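Local atomic coordinates of acyl-homoserine-lactone synthase (PDB entry 6WNS), a protein that makes acyl-homoserine lactone quorum-sensing signals, using an acyl group carried by coenzyme A and probably S-adenosylmethionine, as in related synthases. Residues Ser71-Thr76 with Cys127-Thr132; Thr104-Met109 with Gly123-Gly128. All coordinates share one frame; numbering follows the deposited sequence.

Contact 1 (Ser71-Thr76 with Cys127-Thr132)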
loop_
_atom_site.group_PDB
_atom_site.type_symbol
_atom_site.label_atom_id
_atom_site.label_comp_id
_atom_site.label_asym_id
_atom_site.label_seq_id
_atom_site.Cartn_x
_atom_site.Cartn_y
_atom_site.Cartn_z
ATOM N N SER A 71 0.477 3.538 2.833
ATOM C CA SER A 71 0.812 2.528 1.815
ATOM C C SER A 71 1.822 3.113 0.853
ATOM O O SER A 71 2.055 4.320 0.904
ATOM C CB SER A 71 -0.450 2.002 1.155
ATOM O OG SER A 71 -1.474 2.930 1.290
ATOM N N ARG A 72 2.372 2.256 0.023
ATOM C CA ARG A 72 3.402 2.600 -0.968
ATOM C C ARG A 72 2.988 1.997 -2.297
ATOM O O ARG A 72 2.358 0.927 -2.312
ATOM C CB ARG A 72 4.761 2.052 -0.585
ATOM C CG ARG A 72 5.892 2.384 -1.526
ATOM C CD ARG A 72 7.183 1.810 -0.951
ATOM N NE ARG A 72 7.258 0.347 -0.827
ATOM C CZ ARG A 72 8.375 -0.292 -0.586
ATOM N NH1 ARG A 72 9.483 0.426 -0.390
ATOM N NH2 ARG A 72 8.421 -1.628 -0.551
ATOM N N LEU A 73 3.182 2.786 -3.327
ATOM C CA LEU A 73 2.980 2.341 -4.724
ATOM C C LEU A 73 4.301 2.498 -5.458
ATOM O O LEU A 73 4.944 3.621 -5.399
ATOM C CB LEU A 73 1.906 3.210 -5.355
ATOM C CG LEU A 73 0.480 2.922 -4.919
ATOM C CD1 LEU A 73 -0.461 3.974 -5.468
ATOM C CD2 LEU A 73 0.040 1.529 -5.340
ATOM N N VAL A 74 4.595 1.491 -6.268
ATOM C CA VAL A 74 5.761 1.463 -7.183
ATOM C C VAL A 74 5.314 1.130 -8.604
ATOM O O VAL A 74 4.546 0.191 -8.801
ATOM C CB VAL A 74 6.735 0.422 -6.628
ATOM C CG1 VAL A 74 7.956 0.242 -7.498
ATOM C CG2 VAL A 74 7.169 0.802 -5.223
ATOM N N PRO A 75 5.813 1.832 -9.639
ATOM C CA PRO A 75 5.433 1.514 -11.021
ATOM C C PRO A 75 5.807 0.057 -11.351
ATOM O O PRO A 75 6.917 -0.408 -11.051
ATOM C CB PRO A 75 6.208 2.538 -11.873
ATOM C CG PRO A 75 7.046 3.357 -10.976
ATOM C CD PRO A 75 6.860 2.856 -9.555
ATOM N N THR A 76 4.886 -0.723 -11.878
ATOM C CA THR A 76 5.216 -2.136 -12.207
ATOM C C THR A 76 6.252 -2.217 -13.338
ATOM O O THR A 76 6.856 -3.290 -13.460
ATOM C CB THR A 76 4.012 -2.987 -12.592
ATOM O OG1 THR A 76 3.286 -2.352 -13.661
ATOM C CG2 THR A 76 3.165 -3.305 -11.385
ATOM N N CYS A 127 -9.577 3.549 0.970
ATOM C CA CYS A 127 -10.256 4.509 0.062
ATOM C C CYS A 127 -9.242 5.488 -0.567
ATOM O O CYS A 127 -9.378 5.788 -1.756
ATOM C CB CYS A 127 -11.330 5.266 0.813
ATOM S SG CYS A 127 -12.544 5.873 -0.367
ATOM N N GLY A 128 -8.229 5.932 0.195
ATOM C CA GLY A 128 -7.299 7.000 -0.214
ATOM C C GLY A 128 -6.348 6.477 -1.265
ATOM O O GLY A 128 -5.941 7.252 -2.177
ATOM N N LEU A 129 -6.026 5.187 -1.130
ATOM C CA LEU A 129 -5.183 4.428 -2.088
ATOM C C LEU A 129 -5.907 4.442 -3.439
ATOM O O LEU A 129 -5.264 4.831 -4.407
ATOM C CB LEU A 129 -4.940 2.995 -1.613
ATOM C CG LEU A 129 -3.984 2.195 -2.502
ATOM C CD1 LEU A 129 -2.529 2.692 -2.356
ATOM C CD2 LEU A 129 -4.085 0.694 -2.228
ATOM N N LEU A 130 -7.184 4.050 -3.487
ATOM C CA LEU A 130 -7.945 3.960 -4.770
ATOM C C LEU A 130 -8.091 5.351 -5.371
ATOM O O LEU A 130 -7.934 5.493 -6.595
ATOM C CB LEU A 130 -9.330 3.373 -4.540
ATOM C CG LEU A 130 -9.341 1.942 -4.032
ATOM C CD1 LEU A 130 -10.761 1.500 -3.735
ATOM C CD2 LEU A 130 -8.661 1.026 -5.033
ATOM N N GLU A 131 -8.369 6.336 -4.525
ATOM C CA GLU A 131 -8.578 7.733 -4.971
ATOM C C GLU A 131 -7.270 8.294 -5.537
ATOM O O GLU A 131 -7.295 9.002 -6.559
ATOM C CB GLU A 131 -9.158 8.559 -3.824
ATOM C CG GLU A 131 -10.642 8.321 -3.665
ATOM C CD GLU A 131 -11.339 9.287 -2.684
ATOM O OE1 GLU A 131 -12.102 8.813 -1.862
ATOM O OE2 GLU A 131 -11.165 10.521 -2.804
ATOM N N THR A 132 -6.151 8.039 -4.891
ATOM C CA THR A 132 -4.837 8.514 -5.380
ATOM C C THR A 132 -4.540 7.820 -6.703
ATOM O O THR A 132 -4.130 8.568 -7.687
ATOM C CB THR A 132 -3.774 8.302 -4.320
ATOM O OG1 THR A 132 -4.306 8.907 -3.137
ATOM C CG2 THR A 132 -2.434 8.880 -4.716
#

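Contact 2 (Thr104-Met109 with Gly123-Gly128)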
loop_
_atom_site.group_PDB
_atom_site.type_symbol
_atom_site.label_atom_id
_atom_site.label_comp_id
_atom_site.label_asym_id
_atom_site.label_seq_id
_atom_site.Cartn_x
_atom_site.Cartn_y
_atom_site.Cartn_z
ATOM N N THR A 104 2.584 -1.999 -1.775
ATOM C CA THR A 104 3.324 -2.640 -0.671
ATOM C C THR A 104 3.081 -1.805 0.596
ATOM O O THR A 104 2.645 -0.630 0.502
ATOM C CB THR A 104 4.806 -2.789 -1.060
ATOM O OG1 THR A 104 5.299 -1.538 -1.558
ATOM C CG2 THR A 104 5.041 -3.851 -2.116
ATOM N N ARG A 105 3.481 -2.348 1.737
ATOM C CA ARG A 105 3.623 -1.569 2.992
ATOM C C ARG A 105 2.298 -0.914 3.387
ATOM O O ARG A 105 2.293 0.251 3.691
ATOM C CB ARG A 105 4.812 -0.638 2.819
ATOM C CG ARG A 105 6.072 -1.417 2.470
ATOM C CD ARG A 105 6.402 -2.708 3.228
ATOM N NE ARG A 105 7.797 -3.095 2.966
ATOM C CZ ARG A 105 8.811 -2.690 3.721
ATOM N NH1 ARG A 105 8.571 -2.220 4.935
ATOM N NH2 ARG A 105 10.046 -3.016 3.398
ATOM N N PHE A 106 1.208 -1.674 3.380
ATOM C CA PHE A 106 -0.055 -1.209 3.969
ATOM C C PHE A 106 0.079 -1.298 5.476
ATOM O O PHE A 106 0.488 -2.360 5.959
ATOM C CB PHE A 106 -1.231 -2.069 3.536
ATOM C CG PHE A 106 -2.496 -1.766 4.286
ATOM C CD1 PHE A 106 -3.278 -0.672 3.942
ATOM C CD2 PHE A 106 -2.889 -2.573 5.344
ATOM C CE1 PHE A 106 -4.481 -0.442 4.606
ATOM C CE2 PHE A 106 -4.069 -2.321 6.025
ATOM C CZ PHE A 106 -4.867 -1.265 5.639
ATOM N N PHE A 107 -0.124 -0.213 6.183
ATOM C CA PHE A 107 -0.192 -0.295 7.660
ATOM C C PHE A 107 -1.205 0.713 8.196
ATOM O O PHE A 107 -1.424 1.801 7.607
ATOM C CB PHE A 107 1.186 -0.021 8.260
ATOM C CG PHE A 107 1.632 1.391 8.022
ATOM C CD1 PHE A 107 2.091 1.798 6.780
ATOM C CD2 PHE A 107 1.506 2.340 9.019
ATOM C CE1 PHE A 107 2.465 3.112 6.561
ATOM C CE2 PHE A 107 1.940 3.639 8.813
ATOM C CZ PHE A 107 2.422 4.022 7.595
ATOM N N VAL A 108 -1.710 0.358 9.357
ATOM C CA VAL A 108 -2.515 1.216 10.232
ATOM C C VAL A 108 -1.876 1.185 11.614
ATOM O O VAL A 108 -1.606 0.054 12.219
ATOM C CB VAL A 108 -3.970 0.701 10.276
ATOM C CG1 VAL A 108 -4.862 1.622 11.079
ATOM C CG2 VAL A 108 -4.515 0.479 8.869
ATOM N N MET A 109 -1.696 2.373 12.157
ATOM C CA MET A 109 -1.076 2.493 13.480
ATOM C C MET A 109 -2.112 1.993 14.486
ATOM O O MET A 109 -3.315 1.983 14.212
ATOM C CB MET A 109 -0.602 3.926 13.750
ATOM C CG MET A 109 0.363 4.399 12.708
ATOM S SD MET A 109 1.910 3.427 12.800
ATOM C CE MET A 109 2.586 4.016 14.359
ATOM N N GLY A 123 -10.116 2.365 6.660
ATOM C CA GLY A 123 -11.015 2.878 5.598
ATOM C C GLY A 123 -10.355 4.020 4.775
ATOM O O GLY A 123 -10.242 3.910 3.463
ATOM N N PHE A 124 -9.937 5.061 5.571
ATOM C CA PHE A 124 -9.314 6.328 5.065
ATOM C C PHE A 124 -8.116 5.971 4.187
ATOM O O PHE A 124 -7.948 6.586 3.114
ATOM C CB PHE A 124 -8.823 7.249 6.187
ATOM C CG PHE A 124 -9.843 8.233 6.691
ATOM C CD1 PHE A 124 -9.833 9.545 6.237
ATOM C CD2 PHE A 124 -10.771 7.861 7.650
ATOM C CE1 PHE A 124 -10.760 10.454 6.709
ATOM C CE2 PHE A 124 -11.704 8.772 8.110
ATOM C CZ PHE A 124 -11.699 10.065 7.635
ATOM N N VAL A 125 -7.295 5.003 4.633
ATOM C CA VAL A 125 -6.098 4.527 3.872
ATOM C C VAL A 125 -6.529 3.743 2.626
ATOM O O VAL A 125 -5.979 3.988 1.562
ATOM C CB VAL A 125 -5.186 3.639 4.744
ATOM C CG1 VAL A 125 -4.007 3.133 3.927
ATOM C CG2 VAL A 125 -4.728 4.353 6.005
ATOM N N LEU A 126 -7.424 2.767 2.773
ATOM C CA LEU A 126 -7.826 1.928 1.615
ATOM C C LEU A 126 -8.549 2.822 0.566
ATOM O O LEU A 126 -8.123 2.909 -0.584
ATOM C CB LEU A 126 -8.712 0.805 2.158
ATOM C CG LEU A 126 -8.009 -0.313 2.936
ATOM C CD1 LEU A 126 -9.026 -1.209 3.610
ATOM C CD2 LEU A 126 -7.162 -1.161 1.993
ATOM N N CYS A 127 -9.577 3.549 0.970
ATOM C CA CYS A 127 -10.256 4.509 0.062
ATOM C C CYS A 127 -9.242 5.488 -0.567
ATOM O O CYS A 127 -9.378 5.788 -1.756
ATOM C CB CYS A 127 -11.330 5.266 0.813
ATOM S SG CYS A 127 -12.544 5.873 -0.367
ATOM N N GLY A 128 -8.229 5.932 0.195
ATOM C CA GLY A 128 -7.299 7.000 -0.214
ATOM C C GLY A 128 -6.348 6.477 -1.265
ATOM O O GLY A 128 -5.941 7.252 -2.177
#

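Contact 1 (Ser71-Thr76 with Cys127-Thr132)
Leu129 of helix 121-135 meets Ser71 and Leu73 of strand 69-75 with a single methyl group, CD1. The two strand residues are alternate ones, and both point their CB toward the helix. The Leu73 and Leu129 side chains meet at a slant, and the branch carbon and both methyls of Leu73 lie at nearly the same distance from that one methyl, with Leu73 CD1 4.0 Å from Leu129 CD1. The leucine methyl thus rests against the whole isobutyl end of Leu73, not against one branch. Leu129 CG lies anti to its backbone N (chi1 -175°), which carries the branch from the helix out to the strand. Ser71 adds its side chain two residues earlier, on the same face of the strand, with OG 3.8 Å from Leu129 CD1. This is van der Waals packing; no hydrogen bond joins the two segments. On the helix, Gly128 O accepts two bonds from Thr132, by OG1 and by N, from opposite faces of its carbonyl plane. Trp103 of strand 100-108 also touches both Ser71 and Leu129, and Val58 of strand 56-60 touches Ser71. The contact belongs to the helix-on-sheet core of the acetyltransferase-like fold. Its chemistry is almost wholly apolar, and the buried Ser71 OG has no hydrogen-bond partner in the model, a probable small energetic cost.

Contact 2 (Thr104-Met109 with Gly123-Gly128)
Phe106 of strand 100-108 reaches Val125 and Leu126 of helix 121-135 with one corner of its ring. The tight part centres on CE1. Phe106 CE1 is 3.7 Å from Val125 CG1 and also lies 3.8 Å from Leu126 CD2. Both methyls approach the ring obliquely. The Phe106 side chain runs about at a right angle to that of Leu126. Phe106 CG stands anti to its own backbone N (chi1 171°), which swings the ring out to the helix. Phe106 as a whole is still only partly buried. The looser part lies farther along the strand. There Phe107 turns its CB away from the helix, and its ring packs on Tyr22 and Ile29 of helix 16-31, on the other face of the sheet. Val108 is partly exposed and comes no closer than 4.8 Å to segment 123-128, though it touches Val121 and Ala122 at the start of the same helix. The axes of strand and helix segments run 9.3 Å apart and roughly antiparallel, at 150°. Strand 100-108, helix 121-135 and the adjacent parallel strand 140-146 form a beta-alpha-beta crossover. No hydrogen bond crosses this contact, so apolar, non-directional packing holds the helix here.

Contacts 1 and 2 set successive turns of helix 121-135 on neighbouring antiparallel strands of one sheet, and their centres are about 9 Å apart. They share Cys127 and Gly128. On the helix side of the sheet they join by packing, with Ser71 OG of contact 1 3.7 Å from Val125 CG1 of contact 2. A polar tie also links the strands: Arg72 NE lies 2.8 Å from Thr104 OG1, a probable hydrogen bond. Arg72 forms salt bridges with Asp48 and Asp51, while Arg105 pairs with Glu46 and Asp48, so Asp48 serves both arginines. This charged cluster lies on the face away from helix 121-135 and probably helps form the S-adenosylmethionine site, as in LuxI-type relatives.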